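Local coordinates for protein branched-chain amino acid aminotransferase (Thermoproteus uzoniensis, PDB 5CE8) that probably transfers amino groups between leucine, isoleucine or valine and 2-oxoglutarate, using pyridoxal 5'-phosphate as cofactor, at residues 77-82 with 121-126; 107-112 with 125-130; 148-153 with 186-191; 192-197 with 242-247. One frame throughout, in Å; residues are numbered along the deposited sequence.

In the fold
Following the chain from the N terminus, contact 1 comes first: the link between helices 60-74 and 82-95 meets the start of strand 125-132, closing a long loop that contains the second of these helices and strand 102-109. Contact 2 pairs that strand with 125-132, so its first segment lies within the span of contact 1 and both end on the same stretch, sharing Ser125 and Val126. Contact 2 lies in the antiparallel sheet, and contact 1 lays the helix-to-helix link along the same strand. Contact 3 then closes the crossover through helix 167-179, and contact 4 follows in series, joining strand 194-197 to the start of helix 246-250. Contacts 3 and 4 adjoin through neighbouring strands 184-188 and 194-197 near the cofactor.

Contact 1: residues 77-82 with 121-126; sequences DVPYTA and GLQASV
Pro79 rests its ring against the chain at Gln123 and Ala124, and its atoms can be followed in turn. CB lies 3.8 Å from Gln123 CD. CG, the puckered corner, packs against Gln123 CG, also at 3.8 Å, the two side chains crossing obliquely. The ring closes over the backbone, and Pro79 CD comes to 3.3 Å from the carbonyl Ala124 O. Gln123 reaches across the proline ring because its CG is anti to the backbone N (chi1 170°) and the chain then bends at chi2. Beside this proline contact the backbones are pinned once, by Ala124 N donating to Asp77 O over 2.8 Å, nearly along the C=O axis. A water makes a second link, accepting from Asp77 N and donating to Leu122 O. Toward helices 60-74 and 82-95, Val126 extends CG2 beside its own backbone N, between two partners: Val78 CG1 at 4.0 Å, with the valines crossing at about a right angle, and Tyr80 CD2 at 4.1 Å, approached obliquely. Val78 also packs on Leu68 and Ala71 of helix 60-74, while Val126 and Tyr80 both reach Leu85 of helix 82-95. Thr81 stands at the N-cap of that second helix, its side chain capping a backbone N of the first turn. The whole is a helix-to-helix connection laid along the first residues of a sheet strand, part of the layer of helices packed on the antiparallel sheet of this class IV aminotransferase.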
loop_
_atom_site.group_PDB
_atom_site.type_symbol
_atom_site.label_atom_id
_atom_site.label_comp_id
_atom_site.label_asym_id
_atom_site.label_seq_id
_atom_site.Cartn_x
_atom_site.Cartn_y
_atom_site.Cartn_z
ATOM N N ASP A 77 7.864 18.224 26.196
ATOM C CA ASP A 77 8.912 19.119 26.652
ATOM C C ASP A 77 9.387 18.509 27.981
ATOM O O ASP A 77 8.681 18.555 28.991
ATOM C CB ASP A 77 8.362 20.553 26.776
ATOM C CG ASP A 77 9.308 21.526 27.498
ATOM O OD1 ASP A 77 10.523 21.328 27.570
ATOM O OD2 ASP A 77 8.785 22.522 28.026
ATOM N N VAL A 78 10.584 17.928 27.960
ATOM C CA VAL A 78 11.154 17.289 29.162
ATOM C C VAL A 78 12.137 18.263 29.803
ATOM O O VAL A 78 13.183 18.531 29.255
ATOM C CB VAL A 78 11.789 15.947 28.809
ATOM C CG1 VAL A 78 12.463 15.333 30.032
ATOM C CG2 VAL A 78 10.721 15.002 28.285
ATOM N N PRO A 79 11.822 18.804 30.996
ATOM C CA PRO A 79 12.693 19.851 31.508
ATOM C C PRO A 79 13.919 19.362 32.262
ATOM O O PRO A 79 14.313 19.971 33.223
ATOM C CB PRO A 79 11.749 20.632 32.440
ATOM C CG PRO A 79 10.791 19.605 32.939
ATOM C CD PRO A 79 10.605 18.641 31.811
ATOM N N TYR A 80 14.499 18.261 31.860
ATOM C CA TYR A 80 15.677 17.706 32.505
ATOM C C TYR A 80 16.674 17.277 31.484
ATOM O O TYR A 80 16.313 16.784 30.413
ATOM C CB TYR A 80 15.298 16.476 33.281
ATOM C CG TYR A 80 14.430 16.739 34.470
ATOM C CD1 TYR A 80 14.976 17.288 35.646
ATOM C CD2 TYR A 80 13.048 16.483 34.430
ATOM C CE1 TYR A 80 14.163 17.510 36.757
ATOM C CE2 TYR A 80 12.248 16.720 35.518
ATOM C CZ TYR A 80 12.797 17.224 36.685
ATOM O OH TYR A 80 11.980 17.487 37.783
ATOM N N THR A 81 17.946 17.335 31.834
ATOM C CA THR A 81 18.948 16.821 30.882
ATOM C C THR A 81 19.158 15.324 31.130
ATOM O O THR A 81 18.719 14.712 32.130
ATOM C CB THR A 81 20.247 17.563 31.069
ATOM O OG1 THR A 81 20.662 17.288 32.414
ATOM C CG2 THR A 81 20.036 19.029 30.872
ATOM N N ALA A 82 19.870 14.743 30.206
ATOM C CA ALA A 82 20.271 13.346 30.282
ATOM C C ALA A 82 21.015 13.084 31.563
ATOM O O ALA A 82 20.840 12.061 32.220
ATOM C CB ALA A 82 21.180 13.047 29.115
ATOM N N GLY A 121 3.313 23.326 24.454
ATOM C CA GLY A 121 3.791 24.192 25.506
ATOM C C GLY A 121 3.635 23.679 26.933
ATOM O O GLY A 121 4.064 24.344 27.830
ATOM N N LEU A 122 3.032 22.509 27.125
ATOM C CA LEU A 122 2.922 21.871 28.426
ATOM C C LEU A 122 4.257 21.322 28.799
ATOM O O LEU A 122 5.114 21.072 27.949
ATOM C CB LEU A 122 1.881 20.743 28.439
ATOM C CG LEU A 122 0.475 21.153 28.154
ATOM C CD1 LEU A 122 -0.400 19.955 27.836
ATOM C CD2 LEU A 122 -0.055 21.967 29.329
ATOM N N GLN A 123 4.461 21.117 30.084
ATOM C CA GLN A 123 5.781 20.729 30.494
ATOM C C GLN A 123 5.675 19.321 31.110
ATOM O O GLN A 123 4.810 19.063 31.864
ATOM C CB GLN A 123 6.306 21.801 31.389
ATOM C CG GLN A 123 7.582 21.404 32.064
ATOM C CD GLN A 123 8.471 22.590 32.261
ATOM O OE1 GLN A 123 8.846 23.235 31.283
ATOM N NE2 GLN A 123 8.843 22.874 33.513
ATOM N N ALA A 124 6.483 18.379 30.694
ATOM C CA ALA A 124 6.353 17.008 31.240
ATOM C C ALA A 124 6.827 16.872 32.660
ATOM O O ALA A 124 7.730 17.618 33.078
ATOM C CB ALA A 124 7.196 16.041 30.399
ATOM N N SER A 125 6.296 15.846 33.348
ATOM C CA SER A 125 6.913 15.307 34.562
ATOM C C SER A 125 7.709 14.054 34.206
ATOM O O SER A 125 7.425 13.403 33.197
ATOM C CB SER A 125 5.863 14.966 35.601
ATOM O OG SER A 125 5.250 16.104 36.156
ATOM N N VAL A 126 8.704 13.715 35.024
ATOM C CA VAL A 126 9.419 12.479 34.887
ATOM C C VAL A 126 9.331 11.688 36.196
ATOM O O VAL A 126 9.505 12.203 37.260
ATOM C CB VAL A 126 10.842 12.616 34.421
ATOM C CG1 VAL A 126 11.502 11.223 34.346
ATOM C CG2 VAL A 126 10.895 13.289 33.047
HETATM O O HOH W 1 5.176 18.722 26.873
#

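Contact 2: residues 107-112 with 125-130; sequences VAYISK and SVAIAA
Four backbone hydrogen bonds carry this antiparallel pairing of strands 102-109 and 125-132. Val107 and Ala127 exchange two of them, the shorter being Val107 N to Ala127 O at 2.7 Å, aimed nearly along the C=O axis. Tyr109 and Ser125 exchange the other two, with Ser125 N to Tyr109 O at 2.8 Å. Between these pairs lies the non-hydrogen-bonded pair Ala108 and Val126, where CA-H groups point at carbonyls instead: Ala108 CA approaches Ser125 O to 3.2 Å. Apolar contacts follow the register. Val107 CG1 touches Ala127 CB at 4.1 Å, on the face that also bears Tyr109; on the other face Ala108 CB meets Val126 CG2 at 4.2 Å. The aromatic contact depends on chi1 of Tyr109 (63°), which sets CG in the crowded position between N and carbonyl carbon and swings the ring across the neighbouring strand. Ser125 CB then makes an off-centre CH-pi contact, 4.2 Å from the Tyr109 ring centroid, and Ser125 O lies over one face. Water and side-chain polar contacts gather at the strand end: a water accepts from Ser111 N and donates to Ser125 OG, and Asp18 binds Ser125 OG through OD2 and Val126 N through OD1. Main-chain bonds thus fix the register, while the largely apolar Val107, Tyr109 and Ala127, sharing their face with Ser125, pack on the second subunit: Val107 on its Asn37, the others on its Val31.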
loop_
_atom_site.group_PDB
_atom_site.type_symbol
_atom_site.label_atom_id
_atom_site.label_comp_id
_atom_site.label_asym_id
_atom_site.label_seq_id
_atom_site.Cartn_x
_atom_site.Cartn_y
_atom_site.Cartn_z
ATOM N N VAL A 107 9.524 7.248 33.036
ATOM C CA VAL A 107 8.376 7.570 32.331
ATOM C C VAL A 107 8.154 9.072 32.366
ATOM O O VAL A 107 8.159 9.672 33.419
ATOM C CB VAL A 107 7.137 6.794 32.744
ATOM C CG1 VAL A 107 6.826 6.889 34.192
ATOM C CG2 VAL A 107 5.955 7.187 31.887
ATOM N N ALA A 108 8.096 9.671 31.189
ATOM C CA ALA A 108 7.783 11.068 30.991
ATOM C C ALA A 108 6.341 11.269 30.464
ATOM O O ALA A 108 6.000 10.769 29.333
ATOM C CB ALA A 108 8.675 11.630 29.914
ATOM N N TYR A 109 5.598 12.180 31.100
ATOM C CA TYR A 109 4.121 12.328 30.864
ATOM C C TYR A 109 3.625 13.651 31.454
ATOM O O TYR A 109 4.321 14.292 32.214
ATOM C CB TYR A 109 3.371 11.155 31.537
ATOM C CG TYR A 109 3.615 11.233 33.003
ATOM C CD1 TYR A 109 4.773 10.705 33.544
ATOM C CD2 TYR A 109 2.825 12.017 33.809
ATOM C CE1 TYR A 109 5.069 10.829 34.930
ATOM C CE2 TYR A 109 3.096 12.124 35.182
ATOM C CZ TYR A 109 4.241 11.558 35.753
ATOM O OH TYR A 109 4.576 11.753 37.134
ATOM N N ILE A 110 2.405 14.057 31.092
ATOM C CA ILE A 110 1.883 15.298 31.504
ATOM C C ILE A 110 1.083 15.107 32.845
ATOM O O ILE A 110 0.192 14.282 32.903
ATOM C CB ILE A 110 1.042 15.915 30.375
ATOM C CG1 ILE A 110 1.996 16.379 29.268
ATOM C CG2 ILE A 110 0.181 17.084 30.909
ATOM C CD1 ILE A 110 1.352 16.576 27.916
ATOM N N SER A 111 1.475 15.830 33.902
ATOM C CA SER A 111 0.833 15.716 35.188
ATOM C C SER A 111 -0.428 16.664 35.287
ATOM O O SER A 111 -1.218 16.500 36.152
ATOM C CB SER A 111 1.876 15.981 36.294
ATOM O OG SER A 111 2.263 17.312 36.198
ATOM N N LYS A 112 -0.595 17.613 34.378
ATOM C CA LYS A 112 -1.783 18.454 34.339
ATOM C C LYS A 112 -3.033 17.716 33.710
ATOM O O LYS A 112 -2.915 16.990 32.758
ATOM C CB LYS A 112 -1.423 19.724 33.560
ATOM C CG LYS A 112 -2.540 20.749 33.427
ATOM C CD LYS A 112 -2.308 21.755 32.300
ATOM C CE LYS A 112 -3.580 21.905 31.471
ATOM N NZ LYS A 112 -3.565 22.980 30.419
ATOM N N SER A 125 6.296 15.846 33.348
ATOM C CA SER A 125 6.913 15.307 34.562
ATOM C C SER A 125 7.709 14.054 34.206
ATOM O O SER A 125 7.425 13.403 33.197
ATOM C CB SER A 125 5.863 14.966 35.601
ATOM O OG SER A 125 5.250 16.104 36.156
ATOM N N VAL A 126 8.704 13.715 35.024
ATOM C CA VAL A 126 9.419 12.479 34.887
ATOM C C VAL A 126 9.331 11.688 36.196
ATOM O O VAL A 126 9.505 12.203 37.260
ATOM C CB VAL A 126 10.842 12.616 34.421
ATOM C CG1 VAL A 126 11.502 11.223 34.346
ATOM C CG2 VAL A 126 10.895 13.289 33.047
ATOM N N ALA A 127 8.917 10.449 36.110
ATOM C CA ALA A 127 8.997 9.518 37.267
ATOM C C ALA A 127 9.910 8.389 36.879
ATOM O O ALA A 127 9.930 7.933 35.661
ATOM C CB ALA A 127 7.626 8.996 37.630
ATOM N N ILE A 128 10.651 7.922 37.863
ATOM C CA ILE A 128 11.647 6.871 37.691
ATOM C C ILE A 128 11.558 5.932 38.836
ATOM O O ILE A 128 11.813 6.274 40.009
ATOM C CB ILE A 128 13.086 7.312 37.672
ATOM C CG1 ILE A 128 13.407 8.169 36.499
ATOM C CG2 ILE A 128 14.038 6.094 37.689
ATOM C CD1 ILE A 128 14.600 9.083 36.730
ATOM N N ALA A 129 11.202 4.730 38.461
ATOM C CA ALA A 129 11.073 3.587 39.355
ATOM C C ALA A 129 12.089 2.535 39.003
ATOM O O ALA A 129 12.365 2.277 37.785
ATOM C CB ALA A 129 9.714 2.984 39.206
ATOM N N ALA A 130 12.581 1.914 40.078
ATOM C CA ALA A 130 13.562 0.824 40.065
ATOM C C ALA A 130 12.977 -0.391 40.761
ATOM O O ALA A 130 12.624 -0.294 41.923
ATOM C CB ALA A 130 14.818 1.274 40.775
HETATM O O HOH W 2 3.768 17.681 33.976
#

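Contact 3: residues 148-153 with 186-191; sequences SWRRVH and IMLNAE
Strands 142-146 and 184-188 are parallel neighbours joined by a beta-alpha-beta crossover through helix 167-179, and here the chains leaving their C-terminal ends stay together. Arg150 and Leu188 lie side by side, pointing the same way. The arginine chain bends at chi2 (-65°), which brings its flat guanidinium over the leucine: Leu188 CD1 sits 4.0 Å above the plane, over its centre, and Arg150 CD meets Leu188 CB at 3.8 Å. Arg150 NH2 bonds to Ser148 O of the third subunit, so the NH2 group of this buried guanidinium finds an acceptor across an interface. Arg151 points its CB toward the strand but leads its tip away into the cofactor pocket, where NE binds Gly218 O; Met187 SD lies 4.0 Å from Arg151 N. That same Arg151 N donates to Leu188 O, in the carbonyl plane, at 3.0 Å. A water links Trp149 O with Leu188 N, and a second one links Arg151 O with Ala190 N, so that one direct bond is flanked by two water-mediated links. Beyond them His153 and Glu191 cross at about a right angle, ring and carboxylate planes 44° apart. Ala190 CB fills in beside this pair, 3.6 Å from His153 CD2. His153 NE2 donates in its ring plane to the syn lone pair of Glu191 OE2, 2.8 Å away.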
loop_
_atom_site.group_PDB
_atom_site.type_symbol
_atom_site.label_atom_id
_atom_site.label_comp_id
_atom_site.label_asym_id
_atom_site.label_seq_id
_atom_site.Cartn_x
_atom_site.Cartn_y
_atom_site.Cartn_z
ATOM N N SER A 148 -1.153 -11.329 13.378
ATOM C CA SER A 148 -2.063 -10.741 12.369
ATOM C C SER A 148 -1.925 -9.209 12.328
ATOM O O SER A 148 -2.279 -8.649 11.335
ATOM C CB SER A 148 -3.554 -11.026 12.650
ATOM O OG SER A 148 -3.922 -10.504 13.977
ATOM N N TRP A 149 -1.548 -8.589 13.462
ATOM C CA TRP A 149 -1.274 -7.200 13.627
ATOM C C TRP A 149 0.018 -6.738 13.013
ATOM O O TRP A 149 1.039 -7.252 13.284
ATOM C CB TRP A 149 -1.223 -6.863 15.156
ATOM C CG TRP A 149 -2.563 -7.093 15.802
ATOM C CD1 TRP A 149 -2.910 -8.179 16.502
ATOM C CD2 TRP A 149 -3.691 -6.236 15.786
ATOM N NE1 TRP A 149 -4.176 -8.066 16.901
ATOM C CE2 TRP A 149 -4.703 -6.907 16.393
ATOM C CE3 TRP A 149 -3.980 -5.046 15.172
ATOM C CZ2 TRP A 149 -6.029 -6.361 16.517
ATOM C CZ3 TRP A 149 -5.248 -4.502 15.274
ATOM C CH2 TRP A 149 -6.264 -5.179 15.944
ATOM N N ARG A 150 -0.028 -5.743 12.163
ATOM C CA ARG A 150 1.178 -5.166 11.649
ATOM C C ARG A 150 1.699 -4.083 12.582
ATOM O O ARG A 150 0.905 -3.444 13.249
ATOM C CB ARG A 150 0.920 -4.551 10.278
ATOM C CG ARG A 150 0.365 -5.522 9.261
ATOM C CD ARG A 150 1.394 -6.637 8.946
ATOM N NE ARG A 150 1.068 -7.494 7.791
ATOM C CZ ARG A 150 0.678 -8.794 7.832
ATOM N NH1 ARG A 150 0.479 -9.471 8.971
ATOM N NH2 ARG A 150 0.481 -9.461 6.670
ATOM N N ARG A 151 3.017 -3.911 12.608
ATOM C CA ARG A 151 3.644 -2.781 13.292
ATOM C C ARG A 151 3.086 -1.428 12.833
ATOM O O ARG A 151 2.951 -1.149 11.646
ATOM C CB ARG A 151 5.167 -2.822 13.081
ATOM C CG ARG A 151 6.030 -1.799 13.751
ATOM C CD ARG A 151 6.310 -1.910 15.280
ATOM N NE ARG A 151 7.432 -1.001 15.550
ATOM C CZ ARG A 151 7.605 -0.188 16.618
ATOM N NH1 ARG A 151 6.793 -0.212 17.653
ATOM N NH2 ARG A 151 8.662 0.640 16.655
ATOM N N VAL A 152 2.863 -0.548 13.766
ATOM C CA VAL A 152 2.225 0.704 13.434
ATOM C C VAL A 152 3.287 1.408 12.514
ATOM O O VAL A 152 4.511 1.246 12.741
ATOM C CB VAL A 152 1.725 1.503 14.688
ATOM C CG1 VAL A 152 2.752 1.878 15.654
ATOM C CG2 VAL A 152 1.065 2.784 14.262
ATOM N N HIS A 153 2.835 2.146 11.515
ATOM C CA HIS A 153 3.652 2.661 10.429
ATOM C C HIS A 153 4.127 4.107 10.715
ATOM O O HIS A 153 3.417 4.884 11.361
ATOM C CB HIS A 153 2.849 2.602 9.139
ATOM C CG HIS A 153 3.690 2.766 7.893
ATOM N ND1 HIS A 153 3.787 3.953 7.211
ATOM C CD2 HIS A 153 4.502 1.890 7.239
ATOM C CE1 HIS A 153 4.628 3.817 6.213
ATOM N NE2 HIS A 153 5.053 2.558 6.189
ATOM N N ILE A 186 5.979 -11.962 16.613
ATOM C CA ILE A 186 6.797 -11.252 15.599
ATOM C C ILE A 186 5.833 -10.445 14.800
ATOM O O ILE A 186 4.863 -10.963 14.355
ATOM C CB ILE A 186 7.633 -12.220 14.662
ATOM C CG1 ILE A 186 8.935 -12.657 15.372
ATOM C CG2 ILE A 186 8.171 -11.509 13.416
ATOM C CD1 ILE A 186 9.313 -14.020 15.052
ATOM N N MET A 187 6.209 -9.202 14.441
ATOM C CA MET A 187 5.354 -8.344 13.721
ATOM C C MET A 187 6.022 -7.953 12.412
ATOM O O MET A 187 7.236 -7.563 12.403
ATOM C CB MET A 187 5.112 -7.019 14.515
ATOM C CG MET A 187 4.008 -7.138 15.572
ATOM S SD MET A 187 3.490 -5.515 16.248
ATOM C CE MET A 187 4.821 -5.489 17.287
ATOM N N LEU A 188 5.266 -8.097 11.344
ATOM C CA LEU A 188 5.603 -7.585 10.017
ATOM C C LEU A 188 5.283 -6.092 9.971
ATOM O O LEU A 188 4.345 -5.642 10.611
ATOM C CB LEU A 188 4.822 -8.281 8.973
ATOM C CG LEU A 188 4.966 -9.781 8.885
ATOM C CD1 LEU A 188 4.388 -10.401 7.612
ATOM C CD2 LEU A 188 6.460 -10.160 8.982
ATOM N N ASN A 189 6.056 -5.307 9.226
ATOM C CA ASN A 189 5.675 -3.921 8.905
ATOM C C ASN A 189 4.574 -3.818 7.759
ATOM O O ASN A 189 4.101 -4.859 7.253
ATOM C CB ASN A 189 6.895 -3.058 8.648
ATOM C CG ASN A 189 7.590 -3.364 7.312
ATOM O OD1 ASN A 189 7.225 -4.336 6.589
ATOM N ND2 ASN A 189 8.715 -2.691 7.097
ATOM N N ALA A 190 4.151 -2.603 7.362
ATOM C CA ALA A 190 3.010 -2.476 6.418
ATOM C C ALA A 190 3.406 -3.064 5.056
ATOM O O ALA A 190 2.592 -3.451 4.271
ATOM C CB ALA A 190 2.659 -1.075 6.185
ATOM N N GLU A 191 4.681 -3.101 4.791
ATOM C CA GLU A 191 5.241 -3.519 3.504
ATOM C C GLU A 191 5.532 -5.020 3.556
ATOM O O GLU A 191 6.034 -5.596 2.584
ATOM C CB GLU A 191 6.524 -2.726 3.185
ATOM C CG GLU A 191 6.308 -1.193 2.963
ATOM C CD GLU A 191 6.346 -0.327 4.224
ATOM O OE1 GLU A 191 6.545 -0.890 5.330
ATOM O OE2 GLU A 191 6.170 0.980 4.116
HETATM O O HOH W 3 2.576 -8.860 11.488
HETATM O O HOH W 4 4.491 -0.768 9.343
#

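Contact 4: residues 192-197 with 242-247; sequences GKVVEG and KSITRE. With PLP (pyridoxal-5'-phosphate), chain D.
Val194, Lys193 and Ile244 bury most of this contact, on strand 194-197, which carries a classic beta bulge, Val195 and Glu196 both facing Met187 of the adjacent strand. Val194 is the centre. Its N donates to Ile244 O over 2.9 Å, nearly along the C=O axis though the N-H...O angle is only 145°. The reverse link, from Ile244 N to Val194 O, runs through a water that accepts from the one and donates to the other. With CG1 anti to the backbone N, Val194 turns CG2 beside that N and over segment 242-247, 3.9 Å from Thr245 C, while its CB meets Ile244 CG2 at 3.9 Å. Ile186 and Leu188 press on the valine from the adjacent strand; from strand 201-206, Ile202 packs on Val194 and Ile204 on Ile244. Ile244 sends CG2 anti to its backbone N to make its contact with the valine. Lys193 behaves differently: bent at chi2 and chi4, it lays its CG 4.0 Å from Ser243 CB and then leads its ammonium away to Glu191 O. A second water joins Gly192 O to Arg246 N, just where Thr245, as N-cap, opens helix 246-250. Further along the strand, past the bulge, Glu196 lies in the cofactor pocket. Its OE2 accepts from Leu220 N, and Glu196 OE1 comes to 2.5 Å from PLP N1, consistent with a protonated pyridine nitrogen.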
loop_
_atom_site.group_PDB
_atom_site.type_symbol
_atom_site.label_atom_id
_atom_site.label_comp_id
_atom_site.label_asym_id
_atom_site.label_seq_id
_atom_site.Cartn_x
_atom_site.Cartn_y
_atom_site.Cartn_z
ATOM N N GLY A 192 5.275 -5.641 4.681
ATOM C CA GLY A 192 5.334 -7.091 4.799
ATOM C C GLY A 192 6.632 -7.711 5.268
ATOM O O GLY A 192 6.762 -8.892 5.210
ATOM N N LYS A 193 7.584 -6.887 5.739
ATOM C CA LYS A 193 8.906 -7.300 6.151
ATOM C C LYS A 193 8.865 -7.443 7.654
ATOM O O LYS A 193 8.214 -6.605 8.301
ATOM C CB LYS A 193 9.981 -6.284 5.913
ATOM C CG LYS A 193 10.118 -5.731 4.516
ATOM C CD LYS A 193 10.272 -6.805 3.424
ATOM C CE LYS A 193 10.324 -6.074 2.065
ATOM N NZ LYS A 193 8.943 -5.606 1.708
ATOM N N VAL A 194 9.564 -8.465 8.176
ATOM C CA VAL A 194 9.711 -8.686 9.668
ATOM C C VAL A 194 10.372 -7.454 10.299
ATOM O O VAL A 194 11.438 -6.984 9.868
ATOM C CB VAL A 194 10.576 -9.958 9.935
ATOM C CG1 VAL A 194 10.906 -10.193 11.440
ATOM C CG2 VAL A 194 9.894 -11.186 9.422
ATOM N N VAL A 195 9.815 -6.917 11.369
ATOM C CA VAL A 195 10.523 -5.844 12.020
ATOM C C VAL A 195 10.842 -5.995 13.531
ATOM O O VAL A 195 11.916 -5.593 13.953
ATOM C CB VAL A 195 9.923 -4.475 11.731
ATOM C CG1 VAL A 195 10.267 -4.060 10.323
ATOM C CG2 VAL A 195 8.420 -4.454 11.922
ATOM N N GLU A 196 9.939 -6.504 14.298
ATOM C CA GLU A 196 9.992 -6.339 15.792
ATOM C C GLU A 196 9.361 -7.552 16.457
ATOM O O GLU A 196 8.532 -8.208 15.835
ATOM C CB GLU A 196 9.217 -5.129 16.139
ATOM C CG GLU A 196 9.848 -3.768 15.967
ATOM C CD GLU A 196 10.774 -3.381 17.059
ATOM O OE1 GLU A 196 10.769 -4.006 18.114
ATOM O OE2 GLU A 196 11.508 -2.426 16.893
ATOM N N GLY A 197 9.697 -7.839 17.724
ATOM C CA GLY A 197 8.835 -8.606 18.561
ATOM C C GLY A 197 7.899 -7.562 19.159
ATOM O O GLY A 197 8.023 -6.354 18.920
ATOM N N LYS A 242 19.515 -5.300 6.861
ATOM C CA LYS A 242 18.771 -5.500 5.610
ATOM C C LYS A 242 17.332 -5.992 5.956
ATOM O O LYS A 242 17.106 -6.742 6.941
ATOM C CB LYS A 242 19.613 -6.516 4.857
ATOM C CG LYS A 242 19.330 -6.952 3.461
ATOM N N SER A 243 16.368 -5.675 5.106
ATOM C CA SER A 243 15.033 -6.160 5.362
ATOM C C SER A 243 14.988 -7.670 5.402
ATOM O O SER A 243 15.779 -8.327 4.655
ATOM C CB SER A 243 14.070 -5.637 4.343
ATOM O OG SER A 243 14.113 -4.241 4.418
ATOM N N ILE A 244 14.197 -8.196 6.344
ATOM C CA ILE A 244 14.014 -9.620 6.518
ATOM C C ILE A 244 12.622 -10.066 6.070
ATOM O O ILE A 244 11.706 -9.545 6.547
ATOM C CB ILE A 244 14.237 -9.980 8.020
ATOM C CG1 ILE A 244 15.741 -9.917 8.277
ATOM C CG2 ILE A 244 13.818 -11.420 8.284
ATOM C CD1 ILE A 244 16.088 -10.025 9.721
ATOM N N THR A 245 12.469 -11.107 5.230
ATOM C CA THR A 245 11.132 -11.612 4.990
ATOM C C THR A 245 10.767 -12.752 5.994
ATOM O O THR A 245 11.598 -13.334 6.615
ATOM C CB THR A 245 11.029 -12.174 3.610
ATOM O OG1 THR A 245 11.965 -13.220 3.526
ATOM C CG2 THR A 245 11.386 -11.124 2.606
ATOM N N ARG A 246 9.497 -13.056 6.051
ATOM C CA ARG A 246 9.040 -14.228 6.655
ATOM C C ARG A 246 9.749 -15.557 6.190
ATOM O O ARG A 246 10.152 -16.309 7.010
ATOM C CB ARG A 246 7.584 -14.226 6.441
ATOM C CG ARG A 246 6.767 -15.449 6.778
ATOM C CD ARG A 246 5.360 -15.020 6.290
ATOM N NE ARG A 246 4.563 -15.631 7.218
ATOM C CZ ARG A 246 3.490 -15.200 7.805
ATOM N NH1 ARG A 246 2.736 -14.172 7.391
ATOM N NH2 ARG A 246 3.155 -16.047 8.763
ATOM N N GLU A 247 9.883 -15.754 4.894
ATOM C CA GLU A 247 10.688 -16.841 4.302
ATOM C C GLU A 247 12.123 -16.991 4.829
ATOM O O GLU A 247 12.528 -18.082 5.150
ATOM C CB GLU A 247 10.664 -16.812 2.739
ATOM C CG GLU A 247 9.214 -16.761 2.176
ATOM C CD GLU A 247 8.880 -15.387 1.796
ATOM O OE1 GLU A 247 8.562 -14.596 2.724
ATOM O OE2 GLU A 247 8.997 -15.125 0.600
HETATM N N1 PLP D . 11.575 -2.806 20.195
HETATM C C2 PLP D . 10.631 -1.977 20.631
HETATM C C2A PLP D . 9.332 -1.837 19.897
HETATM C C3 PLP D . 10.790 -1.258 21.888
HETATM O O3 PLP D . 9.751 -0.471 22.376
HETATM C C4 PLP D . 12.065 -1.432 22.638
HETATM C C4A PLP D . 12.355 -0.721 23.943
HETATM C C5 PLP D . 13.053 -2.361 22.020
HETATM C C6 PLP D . 12.710 -3.002 20.797
HETATM C C5A PLP D . 14.372 -2.739 22.633
HETATM O O4P PLP D . 15.155 -1.635 22.914
HETATM P P PLP D . 16.284 -1.764 24.007
HETATM O O1P PLP D . 15.653 -2.199 25.374
HETATM O O2P PLP D . 17.332 -2.616 23.432
HETATM O O3P PLP D . 16.821 -0.388 24.287
HETATM O O HOH W 5 7.049 -11.603 4.702
HETATM O O HOH W 6 12.852 -5.961 7.747
#